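PDB 6E1Q: indole-3-acetic acid-amido synthetase GH3.15 from Arabidopsis thaliana, which catalyses the ATP-dependent conjugation of indole-3-butyric acid, an auxin precursor, to glutamine and possibly cysteine, and likewise modifies the herbicide 2,4-DB. Local coordinates for residues 350-362 and 378-392. Numbering follows the deposited sequence.
Sequences IIPCMGYFEFLEV and VVVDLVDVKIGHDYE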
loop_
_atom_site.group_PDB
_atom_site.type_symbol
_atom_site.label_atom_id
_atom_site.label_comp_id
_atom_site.label_asym_id
_atom_site.label_seq_id
_atom_site.Cartn_x
_atom_site.Cartn_y
_atom_site.Cartn_z
ATOM N N ILE A 350 -13.563 -4.079 -10.609
ATOM C CA ILE A 350 -14.378 -3.240 -9.731
ATOM C C ILE A 350 -15.626 -3.999 -9.313
ATOM O O ILE A 350 -16.270 -4.669 -10.128
ATOM C CB ILE A 350 -14.735 -1.919 -10.434
ATOM C CG1 ILE A 350 -13.464 -1.152 -10.804
ATOM C CG2 ILE A 350 -15.615 -1.063 -9.559
ATOM C CD1 ILE A 350 -12.581 -0.823 -9.611
ATOM N N ILE A 351 -15.964 -3.932 -8.027
ATOM C CA ILE A 351 -17.090 -4.683 -7.482
ATOM C C ILE A 351 -18.286 -3.733 -7.364
ATOM O O ILE A 351 -18.260 -2.829 -6.512
ATOM C CB ILE A 351 -16.739 -5.330 -6.138
ATOM C CG1 ILE A 351 -15.586 -6.311 -6.353
ATOM C CG2 ILE A 351 -17.940 -6.069 -5.576
ATOM C CD1 ILE A 351 -15.920 -7.440 -7.386
ATOM N N PRO A 352 -19.347 -3.927 -8.159
ATOM C CA PRO A 352 -20.381 -2.888 -8.318
ATOM C C PRO A 352 -21.206 -2.585 -7.080
ATOM O O PRO A 352 -21.921 -1.574 -7.077
ATOM C CB PRO A 352 -21.303 -3.473 -9.404
ATOM C CG PRO A 352 -20.546 -4.533 -10.043
ATOM C CD PRO A 352 -19.550 -5.056 -9.080
ATOM N N CYS A 353 -21.222 -3.444 -6.074
ATOM C CA CYS A 353 -22.090 -3.159 -4.940
ATOM C C CYS A 353 -21.404 -2.329 -3.865
ATOM O O CYS A 353 -22.063 -1.935 -2.897
ATOM C CB CYS A 353 -22.615 -4.461 -4.329
ATOM S SG CYS A 353 -21.303 -5.481 -3.728
ATOM N N MET A 354 -20.105 -2.045 -4.009
ATOM C CA MET A 354 -19.347 -1.372 -2.956
ATOM C C MET A 354 -19.465 0.147 -3.010
ATOM O O MET A 354 -18.977 0.824 -2.102
ATOM C CB MET A 354 -17.873 -1.775 -3.029
ATOM C CG MET A 354 -17.672 -3.284 -2.975
ATOM S SD MET A 354 -18.434 -4.012 -1.493
ATOM C CE MET A 354 -17.378 -3.288 -0.234
ATOM N N GLY A 355 -20.110 0.683 -4.030
ATOM C CA GLY A 355 -20.220 2.116 -4.217
ATOM C C GLY A 355 -20.611 2.398 -5.645
ATOM O O GLY A 355 -20.683 1.498 -6.475
ATOM N N TYR A 356 -20.906 3.666 -5.916
ATOM C CA TYR A 356 -21.173 4.123 -7.277
ATOM C C TYR A 356 -19.891 4.726 -7.831
ATOM O O TYR A 356 -19.346 5.672 -7.251
ATOM C CB TYR A 356 -22.310 5.147 -7.330
ATOM C CG TYR A 356 -22.703 5.529 -8.750
ATOM C CD1 TYR A 356 -23.458 4.667 -9.538
ATOM C CD2 TYR A 356 -22.300 6.742 -9.307
ATOM C CE1 TYR A 356 -23.813 5.004 -10.831
ATOM C CE2 TYR A 356 -22.648 7.088 -10.609
ATOM C CZ TYR A 356 -23.411 6.214 -11.365
ATOM O OH TYR A 356 -23.774 6.532 -12.658
ATOM N N PHE A 357 -19.425 4.187 -8.954
ATOM C CA PHE A 357 -18.076 4.433 -9.450
ATOM C C PHE A 357 -18.138 5.137 -10.794
ATOM O O PHE A 357 -18.672 4.588 -11.763
ATOM C CB PHE A 357 -17.298 3.124 -9.587
ATOM C CG PHE A 357 -17.164 2.355 -8.304
ATOM C CD1 PHE A 357 -16.353 2.824 -7.285
ATOM C CD2 PHE A 357 -17.827 1.159 -8.123
ATOM C CE1 PHE A 357 -16.226 2.118 -6.105
ATOM C CE2 PHE A 357 -17.693 0.449 -6.966
ATOM C CZ PHE A 357 -16.895 0.935 -5.944
ATOM N N GLU A 358 -17.587 6.341 -10.856
ATOM C CA GLU A 358 -17.368 7.035 -12.116
ATOM C C GLU A 358 -15.874 7.145 -12.379
ATOM O O GLU A 358 -15.038 6.848 -11.521
ATOM C CB GLU A 358 -18.020 8.419 -12.103
ATOM C CG GLU A 358 -19.539 8.370 -11.984
ATOM C CD GLU A 358 -20.129 9.742 -11.740
ATOM O OE1 GLU A 358 -19.952 10.273 -10.620
ATOM O OE2 GLU A 358 -20.764 10.290 -12.666
ATOM N N PHE A 359 -15.532 7.573 -13.588
ATOM C CA PHE A 359 -14.129 7.575 -13.984
ATOM C C PHE A 359 -13.837 8.824 -14.790
ATOM O O PHE A 359 -14.485 9.090 -15.805
ATOM C CB PHE A 359 -13.770 6.306 -14.754
ATOM C CG PHE A 359 -13.847 5.082 -13.893
ATOM C CD1 PHE A 359 -15.051 4.414 -13.730
ATOM C CD2 PHE A 359 -12.746 4.667 -13.155
ATOM C CE1 PHE A 359 -15.143 3.323 -12.882
ATOM C CE2 PHE A 359 -12.827 3.574 -12.321
ATOM C CZ PHE A 359 -14.034 2.902 -12.188
ATOM N N LEU A 360 -12.863 9.576 -14.315
ATOM C CA LEU A 360 -12.413 10.787 -14.970
ATOM C C LEU A 360 -11.260 10.436 -15.905
ATOM O O LEU A 360 -10.236 9.897 -15.460
ATOM C CB LEU A 360 -12.000 11.793 -13.895
ATOM C CG LEU A 360 -11.408 13.145 -14.233
ATOM C CD1 LEU A 360 -12.214 13.831 -15.329
ATOM C CD2 LEU A 360 -11.391 13.966 -12.943
ATOM N N GLU A 361 -11.438 10.708 -17.202
ATOM C CA GLU A 361 -10.358 10.507 -18.164
ATOM C C GLU A 361 -9.154 11.345 -17.767
ATOM O O GLU A 361 -9.291 12.511 -17.398
ATOM C CB GLU A 361 -10.801 10.888 -19.578
ATOM C CG GLU A 361 -11.945 10.075 -20.149
ATOM C CD GLU A 361 -12.146 10.334 -21.638
ATOM O OE1 GLU A 361 -11.900 11.474 -22.084
ATOM O OE2 GLU A 361 -12.547 9.399 -22.363
ATOM N N VAL A 362 -7.969 10.754 -17.862
ATOM C CA VAL A 362 -6.750 11.361 -17.337
ATOM C C VAL A 362 -5.954 12.087 -18.415
ATOM O O VAL A 362 -5.527 13.223 -18.206
ATOM C CB VAL A 362 -5.890 10.292 -16.629
ATOM C CG1 VAL A 362 -4.470 10.789 -16.456
ATOM C CG2 VAL A 362 -6.514 9.941 -15.299
ATOM N N VAL A 378 -14.247 15.222 -18.422
ATOM C CA VAL A 378 -15.074 14.163 -18.995
ATOM C C VAL A 378 -15.056 12.947 -18.069
ATOM O O VAL A 378 -14.021 12.294 -17.894
ATOM C CB VAL A 378 -14.592 13.806 -20.403
ATOM C CG1 VAL A 378 -13.084 13.622 -20.397
ATOM C CG2 VAL A 378 -15.293 12.562 -20.891
ATOM N N VAL A 379 -16.206 12.619 -17.484
ATOM C CA VAL A 379 -16.329 11.462 -16.608
ATOM C C VAL A 379 -17.347 10.498 -17.200
ATOM O O VAL A 379 -18.369 10.915 -17.753
ATOM C CB VAL A 379 -16.712 11.865 -15.166
ATOM C CG1 VAL A 379 -15.891 13.070 -14.720
ATOM C CG2 VAL A 379 -18.202 12.132 -15.035
ATOM N N VAL A 380 -17.047 9.207 -17.106
ATOM C CA VAL A 380 -17.901 8.163 -17.654
ATOM C C VAL A 380 -18.307 7.206 -16.536
ATOM O O VAL A 380 -17.660 7.117 -15.490
ATOM C CB VAL A 380 -17.204 7.402 -18.793
ATOM C CG1 VAL A 380 -16.712 8.374 -19.886
ATOM C CG2 VAL A 380 -16.044 6.637 -18.244
ATOM N N ASP A 381 -19.410 6.501 -16.772
ATOM C CA ASP A 381 -19.857 5.429 -15.893
ATOM C C ASP A 381 -18.909 4.234 -15.974
ATOM O O ASP A 381 -18.169 4.058 -16.944
ATOM C CB ASP A 381 -21.271 4.981 -16.272
ATOM C CG ASP A 381 -22.351 5.871 -15.677
ATOM O OD1 ASP A 381 -22.066 6.592 -14.696
ATOM O OD2 ASP A 381 -23.493 5.836 -16.188
ATOM N N LEU A 382 -18.953 3.401 -14.930
ATOM C CA LEU A 382 -18.110 2.206 -14.871
ATOM C C LEU A 382 -18.208 1.365 -16.144
ATOM O O LEU A 382 -17.186 0.941 -16.693
ATOM C CB LEU A 382 -18.491 1.370 -13.646
ATOM C CG LEU A 382 -17.867 -0.018 -13.466
ATOM C CD1 LEU A 382 -16.388 0.078 -13.186
ATOM C CD2 LEU A 382 -18.540 -0.710 -12.301
ATOM N N VAL A 383 -19.426 1.129 -16.644
ATOM C CA VAL A 383 -19.582 0.257 -17.813
ATOM C C VAL A 383 -19.193 0.914 -19.128
ATOM O O VAL A 383 -19.109 0.221 -20.152
ATOM C CB VAL A 383 -21.032 -0.237 -17.962
ATOM C CG1 VAL A 383 -21.462 -0.994 -16.713
ATOM C CG2 VAL A 383 -21.962 0.932 -18.246
ATOM N N ASP A 384 -18.966 2.226 -19.138
ATOM C CA ASP A 384 -18.640 2.972 -20.353
ATOM C C ASP A 384 -17.155 3.254 -20.499
ATOM O O ASP A 384 -16.751 3.977 -21.414
ATOM C CB ASP A 384 -19.409 4.280 -20.370
ATOM C CG ASP A 384 -20.879 4.050 -20.443
ATOM O OD1 ASP A 384 -21.264 3.067 -21.116
ATOM O OD2 ASP A 384 -21.634 4.819 -19.817
ATOM N N VAL A 385 -16.339 2.708 -19.607
ATOM C CA VAL A 385 -14.900 2.880 -19.686
ATOM C C VAL A 385 -14.339 2.251 -20.983
ATOM O O VAL A 385 -14.910 1.305 -21.536
ATOM C CB VAL A 385 -14.347 2.239 -18.399
ATOM C CG1 VAL A 385 -13.523 0.999 -18.676
ATOM C CG2 VAL A 385 -13.678 3.277 -17.490
ATOM N N LYS A 386 -13.218 2.792 -21.476
ATOM C CA LYS A 386 -12.618 2.395 -22.754
ATOM C C LYS A 386 -11.326 1.626 -22.518
ATOM O O LYS A 386 -10.424 2.127 -21.839
ATOM C CB LYS A 386 -12.290 3.613 -23.623
ATOM C CG LYS A 386 -13.438 4.252 -24.346
ATOM C CD LYS A 386 -12.958 4.741 -25.707
ATOM C CE LYS A 386 -13.095 6.240 -25.843
ATOM N NZ LYS A 386 -14.339 6.616 -26.578
ATOM N N ILE A 387 -11.208 0.435 -23.116
ATOM C CA ILE A 387 -10.024 -0.381 -22.857
ATOM C C ILE A 387 -8.784 0.334 -23.373
ATOM O O ILE A 387 -8.776 0.864 -24.490
ATOM C CB ILE A 387 -10.168 -1.769 -23.498
ATOM C CG1 ILE A 387 -11.359 -2.525 -22.896
ATOM C CG2 ILE A 387 -8.892 -2.586 -23.287
ATOM C CD1 ILE A 387 -11.395 -2.462 -21.379
ATOM N N GLY A 388 -7.725 0.345 -22.555
ATOM C CA GLY A 388 -6.466 0.982 -22.890
ATOM C C GLY A 388 -6.333 2.429 -22.456
ATOM O O GLY A 388 -5.224 2.969 -22.520
ATOM N N HIS A 389 -7.424 3.070 -22.024
ATOM C CA HIS A 389 -7.430 4.456 -21.576
ATOM C C HIS A 389 -7.237 4.555 -20.059
ATOM O O HIS A 389 -7.599 3.645 -19.300
ATOM C CB HIS A 389 -8.749 5.135 -21.953
ATOM C CG HIS A 389 -8.907 5.419 -23.416
ATOM N ND1 HIS A 389 -8.280 4.681 -24.397
ATOM C CD2 HIS A 389 -9.627 6.366 -24.060
ATOM C CE1 HIS A 389 -8.607 5.161 -25.584
ATOM N NE2 HIS A 389 -9.437 6.173 -25.408
ATOM N N ASP A 390 -6.690 5.694 -19.620
ATOM C CA ASP A 390 -6.330 5.932 -18.224
ATOM C C ASP A 390 -7.446 6.709 -17.554
ATOM O O ASP A 390 -8.038 7.599 -18.165
ATOM C CB ASP A 390 -5.020 6.727 -18.099
ATOM C CG ASP A 390 -3.777 5.901 -18.474
ATOM O OD1 ASP A 390 -3.898 4.678 -18.680
ATOM O OD2 ASP A 390 -2.671 6.474 -18.552
ATOM N N TYR A 391 -7.714 6.392 -16.286
ATOM C CA TYR A 391 -8.820 7.015 -15.583
ATOM C C TYR A 391 -8.479 7.221 -14.116
ATOM O O TYR A 391 -7.733 6.441 -13.521
ATOM C CB TYR A 391 -10.074 6.166 -15.672
ATOM C CG TYR A 391 -10.644 5.970 -17.061
ATOM C CD1 TYR A 391 -11.557 6.877 -17.595
ATOM C CD2 TYR A 391 -10.306 4.852 -17.813
ATOM C CE1 TYR A 391 -12.104 6.680 -18.869
ATOM C CE2 TYR A 391 -10.842 4.641 -19.079
ATOM C CZ TYR A 391 -11.737 5.556 -19.601
ATOM O OH TYR A 391 -12.270 5.332 -20.852
ATOM N N GLU A 392 -9.080 8.251 -13.530
ATOM C CA GLU A 392 -9.067 8.438 -12.087
ATOM C C GLU A 392 -10.436 8.084 -11.526
ATOM O O GLU A 392 -11.438 8.654 -11.977
ATOM C CB GLU A 392 -8.692 9.883 -11.729
ATOM C CG GLU A 392 -8.829 10.164 -10.232
ATOM C CD GLU A 392 -8.472 11.593 -9.822
ATOM O OE1 GLU A 392 -8.357 12.490 -10.691
ATOM O OE2 GLU A 392 -8.319 11.806 -8.603
HETATM O O HOH W 1 -21.295 3.836 -12.942
#
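F359 and V380 bind each other through both backbone groups: V380 N donates to F359 O (2.9 Å, N-H...O angle 160°), and F359 N donates back to V380 O. One residue on, L360 turns to another partner: its N reaches E392 O and its O accepts E392 N. E361 N then donates to V378 O. Strand 356-361 thus lies between the outermost strand 379-381 and strand 390-396, antiparallel to both, in the GH3 central domain.

A water molecule donates to F357 O and accepts from L382 N, whose direct bond is weak. Nearby, the Y356 hydroxyl makes a weak bond to D381 OD1 (2.7 Å), ring and carboxylate planes nearly perpendicular. An aspartate suits 381 because its carboxylate also meets a lysine: K59 NZ forms salt bridges with D381 OD1 and E358 OE2, and R403 also pairs with E358 OE2, probably easing the repulsion between these acids.

A large flat residue suits position 359, because several apolar groups converge there. With F359 CG anti to the carbonyl carbon (chi1 -67°), the ring runs alongside L382, whose branched end brings CD1 within 3.5 Å of F359 CE1. V385 CG2 approaches F359 CG at 4.0 Å, and F422 stacks on the ring. F359 CB rests 3.6 Å from Y391 CD1, the tyrosine crossing at about a right angle. Replacing F359 by an alanine would probably leave L382 CD1 and F422 facing a gap. Y391 OH accepts K386 N (2.8 Å).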